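Local structure of penicillin-binding 1 transmembrane protein MrcA (Nitrosomonas europaea ATCC 19718, 3D0F) at residues E50-R53 with E57-R60; K67-F72 with W100-L105. The protein is the OB-like domain of a bifunctional penicillin-binding protein that probably polymerises and cross-links peptidoglycan through its glycosyltransferase and transpeptidase domains. All coordinates share one frame; numbering follows the deposited sequence. Where two conformers were deposited one is given.

Interaction 1 of 2, residues E50-R53 with E57-R60; sequences EAFR and ETIR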
ATOM      1  N   GLU A  50      -0.310 -11.672  15.911  1.00 16.26           N
ATOM      2  CA  GLU A  50       1.003 -11.174  15.486  1.00 17.37           C
ATOM      3  C   GLU A  50       1.190 -11.618  14.039  1.00 17.25           C
ATOM      4  O   GLU A  50       0.959 -12.786  13.720  1.00 16.35           O
ATOM      5  CB  GLU A  50       2.127 -11.791  16.335  1.00 18.76           C
ATOM      6  CG  GLU A  50       2.086 -11.360  17.771  1.00 22.56           C
ATOM      7  CD  GLU A  50       3.449 -11.235  18.462  1.00 27.08           C
ATOM      8  OE1 GLU A  50       4.483 -11.751  17.964  1.00 32.70           O
ATOM      9  OE2 GLU A  50       3.448 -10.593  19.549  1.00 39.15           O
ATOM     10  N   ALA A  51       1.608 -10.709  13.177  1.00 15.79           N
ATOM     11  CA  ALA A  51       1.790 -10.998  11.767  1.00 16.62           C
ATOM     12  C   ALA A  51       3.051 -10.326  11.220  1.00 16.84           C
ATOM     13  O   ALA A  51       3.424  -9.238  11.686  1.00 19.46           O
ATOM     14  CB  ALA A  51       0.535 -10.597  10.961  1.00 17.11           C
ATOM     15  N   PHE A  52       3.707 -10.967  10.266  1.00 16.37           N
ATOM     16  CA  PHE A  52       4.919 -10.468   9.627  1.00 17.59           C
ATOM     17  C   PHE A  52       4.559  -9.859   8.272  1.00 18.32           C
ATOM     18  O   PHE A  52       3.874 -10.482   7.479  1.00 17.79           O
ATOM     19  CB  PHE A  52       5.900 -11.636   9.411  1.00 17.85           C
ATOM     20  CG  PHE A  52       7.224 -11.234   8.823  1.00 18.30           C
ATOM     21  CD1 PHE A  52       8.269 -10.891   9.654  1.00 21.76           C
ATOM     22  CD2 PHE A  52       7.446 -11.299   7.465  1.00 20.75           C
ATOM     23  CE1 PHE A  52       9.530 -10.531   9.133  1.00 20.36           C
ATOM     24  CE2 PHE A  52       8.696 -10.913   6.918  1.00 19.72           C
ATOM     25  CZ  PHE A  52       9.725 -10.554   7.773  1.00 22.60           C
ATOM     26  N   ARG A  53       4.959  -8.620   8.025  1.00 19.08           N
ATOM     27  CA  ARG A  53       4.649  -7.985   6.729  1.00 20.23           C
ATOM     28  C   ARG A  53       5.908  -7.893   5.837  1.00 21.07           C
ATOM     29  O   ARG A  53       6.997  -8.092   6.304  1.00 20.64           O
ATOM     30  CB  ARG A  53       3.971  -6.616   6.907  1.00 22.94           C
ATOM     31  CG  ARG A  53       4.655  -5.645   7.741  1.00 23.31           C
ATOM     32  CD  ARG A  53       3.688  -4.486   7.980  1.00 22.13           C
ATOM     33  NE  ARG A  53       4.270  -3.345   8.583  1.00 24.32           N
ATOM     34  CZ  ARG A  53       4.620  -2.228   7.927  1.00 23.15           C
ATOM     35  NH1 ARG A  53       4.502  -2.135   6.611  1.00 26.13           N
ATOM     36  NH2 ARG A  53       5.118  -1.210   8.589  1.00 24.48           N
ATOM     37  N   GLU A  57       8.668  -6.015   9.269  1.00 22.55           N
ATOM     38  CA  GLU A  57       8.237  -5.740  10.618  0.50 22.38           C
ATOM     39  C   GLU A  57       7.157  -6.738  11.048  1.00 21.93           C
ATOM     40  O   GLU A  57       6.400  -7.265  10.221  1.00 20.56           O
ATOM     41  CB  GLU A  57       7.813  -4.270  10.742  0.50 22.86           C
ATOM     42  CG  GLU A  57       9.045  -3.356  10.612  0.50 23.21           C
ATOM     43  CD  GLU A  57       8.780  -1.862  10.615  0.50 25.13           C
ATOM     44  OE1 GLU A  57       7.683  -1.403  10.246  0.50 26.68           O
ATOM     45  OE2 GLU A  57       9.729  -1.133  10.974  0.50 28.52           O
ATOM     46  N   THR A  58       7.153  -7.033  12.340  1.00 21.52           N
ATOM     47  CA  THR A  58       6.129  -7.882  12.947  1.00 21.28           C
ATOM     48  C   THR A  58       5.189  -6.905  13.644  1.00 21.26           C
ATOM     49  O   THR A  58       5.602  -6.032  14.422  1.00 24.07           O
ATOM     50  CB  THR A  58       6.687  -8.931  13.892  1.00 22.75           C
ATOM     51  OG1 THR A  58       7.547  -9.841  13.170  1.00 23.47           O
ATOM     52  CG2 THR A  58       5.542  -9.736  14.539  1.00 23.69           C
ATOM     53  N   ILE A  59       3.935  -7.006  13.281  1.00 18.81           N
ATOM     54  CA  ILE A  59       2.878  -6.151  13.852  1.00 17.71           C
ATOM     55  C   ILE A  59       1.987  -6.985  14.778  1.00 16.62           C
ATOM     56  O   ILE A  59       1.931  -8.199  14.657  1.00 15.72           O
ATOM     57  CB  ILE A  59       1.991  -5.474  12.756  1.00 16.48           C
ATOM     58  CG1 ILE A  59       1.320  -6.495  11.823  1.00 18.49           C
ATOM     59  CG2 ILE A  59       2.836  -4.476  11.908  1.00 20.69           C
ATOM     60  CD1 ILE A  59       0.307  -5.898  10.827  1.00 18.71           C
ATOM     61  N   ARG A  60       1.351  -6.286  15.715  1.00 17.01           N
ATOM     62  CA  ARG A  60       0.411  -6.888  16.642  1.00 16.90           C
ATOM     63  C   ARG A  60      -0.947  -6.203  16.478  1.00 18.52           C
ATOM     64  O   ARG A  60      -1.046  -4.974  16.697  1.00 18.30           O
ATOM     65  CB  ARG A  60       0.921  -6.754  18.085  1.00 18.21           C
ATOM     66  CG  ARG A  60       0.278  -7.676  19.078  1.00 22.16           C
ATOM     67  CD  ARG A  60       1.149  -7.710  20.387  1.00 22.79           C
ATOM     68  NE  ARG A  60       0.690  -8.695  21.333  1.00 30.28           N
ATOM     69  CZ  ARG A  60      -0.208  -8.482  22.280  1.00 29.98           C
ATOM     70  NH1 ARG A  60      -0.797  -7.284  22.445  1.00 33.28           N
ATOM     71  NH2 ARG A  60      -0.539  -9.494  23.071  1.00 32.68           N
TER

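Interaction 2 of 2, residues K67-F72 with W100-L105; sequences KAAHRF and WQIVQL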
ATOM      1  N   LYS A  67     -11.937  -6.703  15.053  1.00 15.36           N
ATOM      2  CA  LYS A  67     -13.401  -6.766  15.048  0.50 17.84           C
ATOM      3  C   LYS A  67     -13.955  -7.425  13.800  1.00 17.93           C
ATOM      4  O   LYS A  67     -14.818  -8.326  13.868  1.00 18.87           O
ATOM      5  CB  LYS A  67     -13.979  -5.357  15.158  0.50 18.24           C
ATOM      6  CG  LYS A  67     -13.817  -4.711  16.541  0.50 18.90           C
ATOM      7  CD  LYS A  67     -14.423  -3.285  16.612  0.50 21.52           C
ATOM      8  CE  LYS A  67     -15.916  -3.299  16.778  0.50 25.23           C
ATOM      9  NZ  LYS A  67     -16.320  -3.834  18.106  0.50 27.58           N
ATOM     10  N   ALA A  68     -13.474  -6.962  12.646  1.00 19.45           N
ATOM     11  CA  ALA A  68     -14.024  -7.465  11.371  1.00 19.45           C
ATOM     12  C   ALA A  68     -13.771  -8.945  11.234  1.00 20.13           C
ATOM     13  O   ALA A  68     -14.621  -9.675  10.735  1.00 21.80           O
ATOM     14  CB  ALA A  68     -13.440  -6.736  10.215  1.00 20.20           C
ATOM     15  N   ALA A  69     -12.640  -9.412  11.745  1.00 19.24           N
ATOM     16  CA  ALA A  69     -12.199 -10.802  11.635  1.00 20.12           C
ATOM     17  C   ALA A  69     -12.705 -11.754  12.744  1.00 20.14           C
ATOM     18  O   ALA A  69     -12.255 -12.898  12.873  1.00 19.93           O
ATOM     19  CB  ALA A  69     -10.654 -10.836  11.534  1.00 19.17           C
ATOM     20  N   HIS A  70     -13.610 -11.247  13.592  1.00 20.96           N
ATOM     21  CA  HIS A  70     -14.038 -11.943  14.823  1.00 22.50           C
ATOM     22  C   HIS A  70     -14.330 -13.443  14.688  1.00 22.69           C
ATOM     23  O   HIS A  70     -13.859 -14.252  15.504  1.00 23.41           O
ATOM     24  CB  HIS A  70     -15.215 -11.194  15.498  1.00 23.45           C
ATOM     25  CG  HIS A  70     -16.501 -11.115  14.704  1.00 26.82           C
ATOM     26  ND1 HIS A  70     -16.682 -10.294  13.611  1.00 32.13           N
ATOM     27  CD2 HIS A  70     -17.712 -11.706  14.921  1.00 30.02           C
ATOM     28  CE1 HIS A  70     -17.915 -10.423  13.149  1.00 33.51           C
ATOM     29  NE2 HIS A  70     -18.561 -11.271  13.930  1.00 33.86           N
ATOM     30  N   ARG A  71     -15.012 -13.799  13.622  1.00 23.67           N
ATOM     31  CA  ARG A  71     -15.516 -15.164  13.465  1.00 25.02           C
ATOM     32  C   ARG A  71     -14.380 -16.107  13.170  1.00 22.30           C
ATOM     33  O   ARG A  71     -14.450 -17.277  13.477  1.00 22.56           O
ATOM     34  CB  ARG A  71     -16.540 -15.182  12.372  1.00 24.82           C
ATOM     35  CG  ARG A  71     -17.756 -14.363  12.800  1.00 30.85           C
ATOM     36  CD  ARG A  71     -18.749 -14.094  11.703  1.00 31.45           C
ATOM     37  NE  ARG A  71     -18.864 -15.142  10.693  1.00 37.79           N
ATOM     38  CZ  ARG A  71     -19.355 -16.360  10.894  1.00 38.95           C
ATOM     39  NH1 ARG A  71     -19.755 -16.756  12.102  1.00 41.74           N
ATOM     40  NH2 ARG A  71     -19.439 -17.197   9.863  1.00 39.77           N
ATOM     41  N   PHE A  72     -13.332 -15.552  12.574  1.00 19.79           N
ATOM     42  CA  PHE A  72     -12.123 -16.315  12.287  1.00 19.43           C
ATOM     43  C   PHE A  72     -11.115 -16.396  13.413  1.00 19.65           C
ATOM     44  O   PHE A  72     -10.065 -16.993  13.240  1.00 19.12           O
ATOM     45  CB  PHE A  72     -11.512 -15.776  10.992  1.00 18.19           C
ATOM     46  CG  PHE A  72     -12.395 -16.036   9.809  1.00 18.08           C
ATOM     47  CD1 PHE A  72     -13.475 -15.212   9.522  1.00 20.24           C
ATOM     48  CD2 PHE A  72     -12.193 -17.165   9.031  1.00 18.30           C
ATOM     49  CE1 PHE A  72     -14.310 -15.518   8.448  1.00 18.89           C
ATOM     50  CE2 PHE A  72     -13.033 -17.464   7.961  1.00 20.19           C
ATOM     51  CZ  PHE A  72     -14.074 -16.637   7.684  1.00 19.83           C
ATOM     52  N   TRP A 100      -2.924  -1.256  13.557  1.00 15.27           N
ATOM     53  CA  TRP A 100      -3.194  -2.087  12.415  1.00 15.15           C
ATOM     54  C   TRP A 100      -4.520  -2.791  12.571  1.00 15.23           C
ATOM     55  O   TRP A 100      -4.920  -3.135  13.680  1.00 15.34           O
ATOM     56  CB  TRP A 100      -2.070  -3.126  12.227  1.00 16.75           C
ATOM     57  CG  TRP A 100      -0.775  -2.461  11.770  1.00 17.02           C
ATOM     58  CD1 TRP A 100       0.200  -1.958  12.562  1.00 19.56           C
ATOM     59  CD2 TRP A 100      -0.351  -2.212  10.420  1.00 17.19           C
ATOM     60  NE1 TRP A 100       1.197  -1.382  11.805  1.00 18.92           N
ATOM     61  CE2 TRP A 100       0.894  -1.558  10.485  1.00 19.29           C
ATOM     62  CE3 TRP A 100      -0.910  -2.460   9.170  1.00 18.37           C
ATOM     63  CZ2 TRP A 100       1.582  -1.138   9.344  1.00 20.16           C
ATOM     64  CZ3 TRP A 100      -0.191  -2.079   8.036  1.00 17.75           C
ATOM     65  CH2 TRP A 100       1.022  -1.406   8.140  1.00 19.63           C
ATOM     66  N   GLN A 101      -5.186  -3.040  11.439  1.00 15.53           N
ATOM     67  CA  GLN A 101      -6.418  -3.795  11.391  0.50 15.84           C
ATOM     68  C   GLN A 101      -6.352  -4.868  10.318  1.00 15.82           C
ATOM     69  O   GLN A 101      -5.712  -4.679   9.271  1.00 16.55           O
ATOM     70  CB  GLN A 101      -7.585  -2.834  11.110  0.50 16.46           C
ATOM     71  CG  GLN A 101      -7.468  -2.180   9.744  0.50 17.45           C
ATOM     72  CD  GLN A 101      -8.376  -1.002   9.486  0.50 18.58           C
ATOM     73  OE1 GLN A 101      -8.049  -0.170   8.629  0.50 19.21           O
ATOM     74  NE2 GLN A 101      -9.511  -0.938  10.164  0.50 20.26           N
ATOM     75  N   ILE A 102      -7.027  -5.992  10.565  1.00 15.21           N
ATOM     76  CA  ILE A 102      -7.181  -7.065   9.577  1.00 15.51           C
ATOM     77  C   ILE A 102      -8.362  -6.704   8.677  1.00 16.61           C
ATOM     78  O   ILE A 102      -9.515  -6.489   9.131  1.00 16.58           O
ATOM     79  CB  ILE A 102      -7.417  -8.409  10.222  1.00 16.25           C
ATOM     80  CG1 ILE A 102      -6.246  -8.803  11.134  1.00 16.91           C
ATOM     81  CG2 ILE A 102      -7.706  -9.432   9.120  1.00 18.24           C
ATOM     82  CD1 ILE A 102      -6.398 -10.147  11.856  1.00 16.52           C
ATOM     83  N   VAL A 103      -8.035  -6.596   7.403  1.00 17.39           N
ATOM     84  CA  VAL A 103      -8.995  -6.237   6.365  1.00 18.63           C
ATOM     85  C   VAL A 103      -8.950  -7.262   5.209  1.00 19.15           C
ATOM     86  O   VAL A 103      -8.373  -8.320   5.328  1.00 17.97           O
ATOM     87  CB  VAL A 103      -8.671  -4.824   5.841  1.00 18.73           C
ATOM     88  CG1 VAL A 103      -8.814  -3.806   6.966  1.00 18.33           C
ATOM     89  CG2 VAL A 103      -7.284  -4.738   5.192  1.00 21.54           C
ATOM     90  N   GLN A 104      -9.556  -6.924   4.079  1.00 21.54           N
ATOM     91  CA  GLN A 104      -9.443  -7.821   2.918  1.00 22.47           C
ATOM     92  C   GLN A 104      -9.426  -7.001   1.649  1.00 23.43           C
ATOM     93  O   GLN A 104      -9.832  -5.842   1.672  1.00 23.82           O
ATOM     94  CB  GLN A 104     -10.532  -8.850   2.927  1.00 23.76           C
ATOM     95  CG  GLN A 104     -11.923  -8.305   2.796  1.00 23.42           C
ATOM     96  CD  GLN A 104     -12.991  -9.330   3.059  1.00 24.69           C
ATOM     97  OE1 GLN A 104     -12.737 -10.531   3.188  1.00 25.77           O
ATOM     98  NE2 GLN A 104     -14.229  -8.850   3.157  1.00 30.47           N
ATOM     99  N   LEU A 105      -8.876  -7.567   0.585  1.00 25.80           N
ATOM    100  CA  LEU A 105      -8.750  -6.838  -0.675  1.00 29.29           C
ATOM    101  C   LEU A 105     -10.148  -6.609  -1.227  1.00 30.90           C
ATOM    102  O   LEU A 105     -11.022  -7.465  -1.065  1.00 30.78           O
ATOM    103  CB  LEU A 105      -7.858  -7.592  -1.673  1.00 29.31           C
ATOM    104  CG  LEU A 105      -6.359  -7.546  -1.347  1.00 30.58           C
ATOM    105  CD1 LEU A 105      -5.587  -8.562  -2.155  1.00 31.16           C
ATOM    106  CD2 LEU A 105      -5.774  -6.140  -1.451  1.00 31.70           C
TER
HETATM  107  O   HOH W   1     -10.457  -7.336  11.740  1.00 16.27           O

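Interaction 1 of 2, residues E50-R53 with E57-R60
R53 runs alongside E57 in the same direction and closes on it at the end: NH2 of R53 lies 3.1 Å from OE1 of one conformer of E57, a salt bridge in which the guanidinium and carboxylate planes are turned 67° apart. The arginine gets there with CG set between backbone N and carbonyl carbon (chi1 54°), and then an extended chain to NE. On the way it passes I59 at about a right angle, and CG2 of I59 sits at the edge of the guanidinium, 3.8 Å from NE of R53. A second acceptor of E57 holds the same pair, since the backbone N of R53 donates to O of E57 at 3.0 Å. The bonds tie the turn end of the beta hairpin formed by strands 48-53 and 58-61, at one edge of the antiparallel sheet of the OB-like domain. A51 and I59 form its hydrogen-bonded pair, with N to O bonds both ways, and their apolar side chains share one face, where I90 and V92 of strand 88-94 also pack. The other face carries E50, F52, T58 and R60. There OG1 of T58 meets the edge of the F52 ring, 3.7 Å from CD1 of F52, while L23 of the second subunit also packs on F52. E50 bends at its second torsion, chi2 -147°, and brings OE2 into the plane of the R60 guanidinium at its edge. This salt bridge is long, 3.8 Å from OE2 of E50 to NE of R60, with the two planes nearly perpendicular.

Interaction 2 of 2, residues K67-F72 with W100-L105
A69 and I102 turn their side chains toward each other, and the methyl CB of A69 meets the branch methyl CG2 of I102 at 4.1 Å. It is CG2 that makes the touch because it stands anti to the backbone N of I102, while CG1, at chi1 -60°, lies beside that N. A68 also points its CB at the strand, but what it faces is backbone: its methyl is 4.1 Å from O of I102. Beside these two contacts, one to a methyl and one to a carbonyl oxygen, a water spans the gap, accepting from N of A69 at 3.0 Å and donating to O of I102 at 2.9 Å, so the polar link across the contact is indirect. The loop side is a type I beta turn from K67 to H70, set against strand 100-103, an outermost strand of the antiparallel sheet in the OB-like domain. The turn is pinned by O of K67, which takes two donors from H70: the backbone N, and ND1 of the imidazole at 2.7 Å. ND1 lies almost in line with the C=O of K67, but the bond is bent at the hydrogen, 137°, with the oxygen 24° out of the ring plane. R71 then lays its CG against one face of the H70 ring, toward the rim. On the strand side, I102 is also tied by backbone hydrogen bonding to G65 and packs on I61 of strand 58-61. The second subunit reaches the same place: its Y4 packs on both A69 and I102 and meets the ring of F72 edge-to-face.

From the N terminus, after strand 9-10 and helix 20-26, the chain runs through strand 37-45 and into strand 48-53, and interaction 1 closes a short hairpin with only three residues between its segments. The chain then leaves strand 58-61 for the loop holding 67-72, passes along strand 88-94 and returns as strand 100-103, where interaction 2 closes a much longer loop of 27 residues. The two are in series, neither enclosing nor crossing the other, with centres about 14 Å apart. They involve the two outermost strands of the sheet, and W100 joins them: NE1 of W100 lies 3.5 Å from CG2 of I59, and its ring also packs on R53.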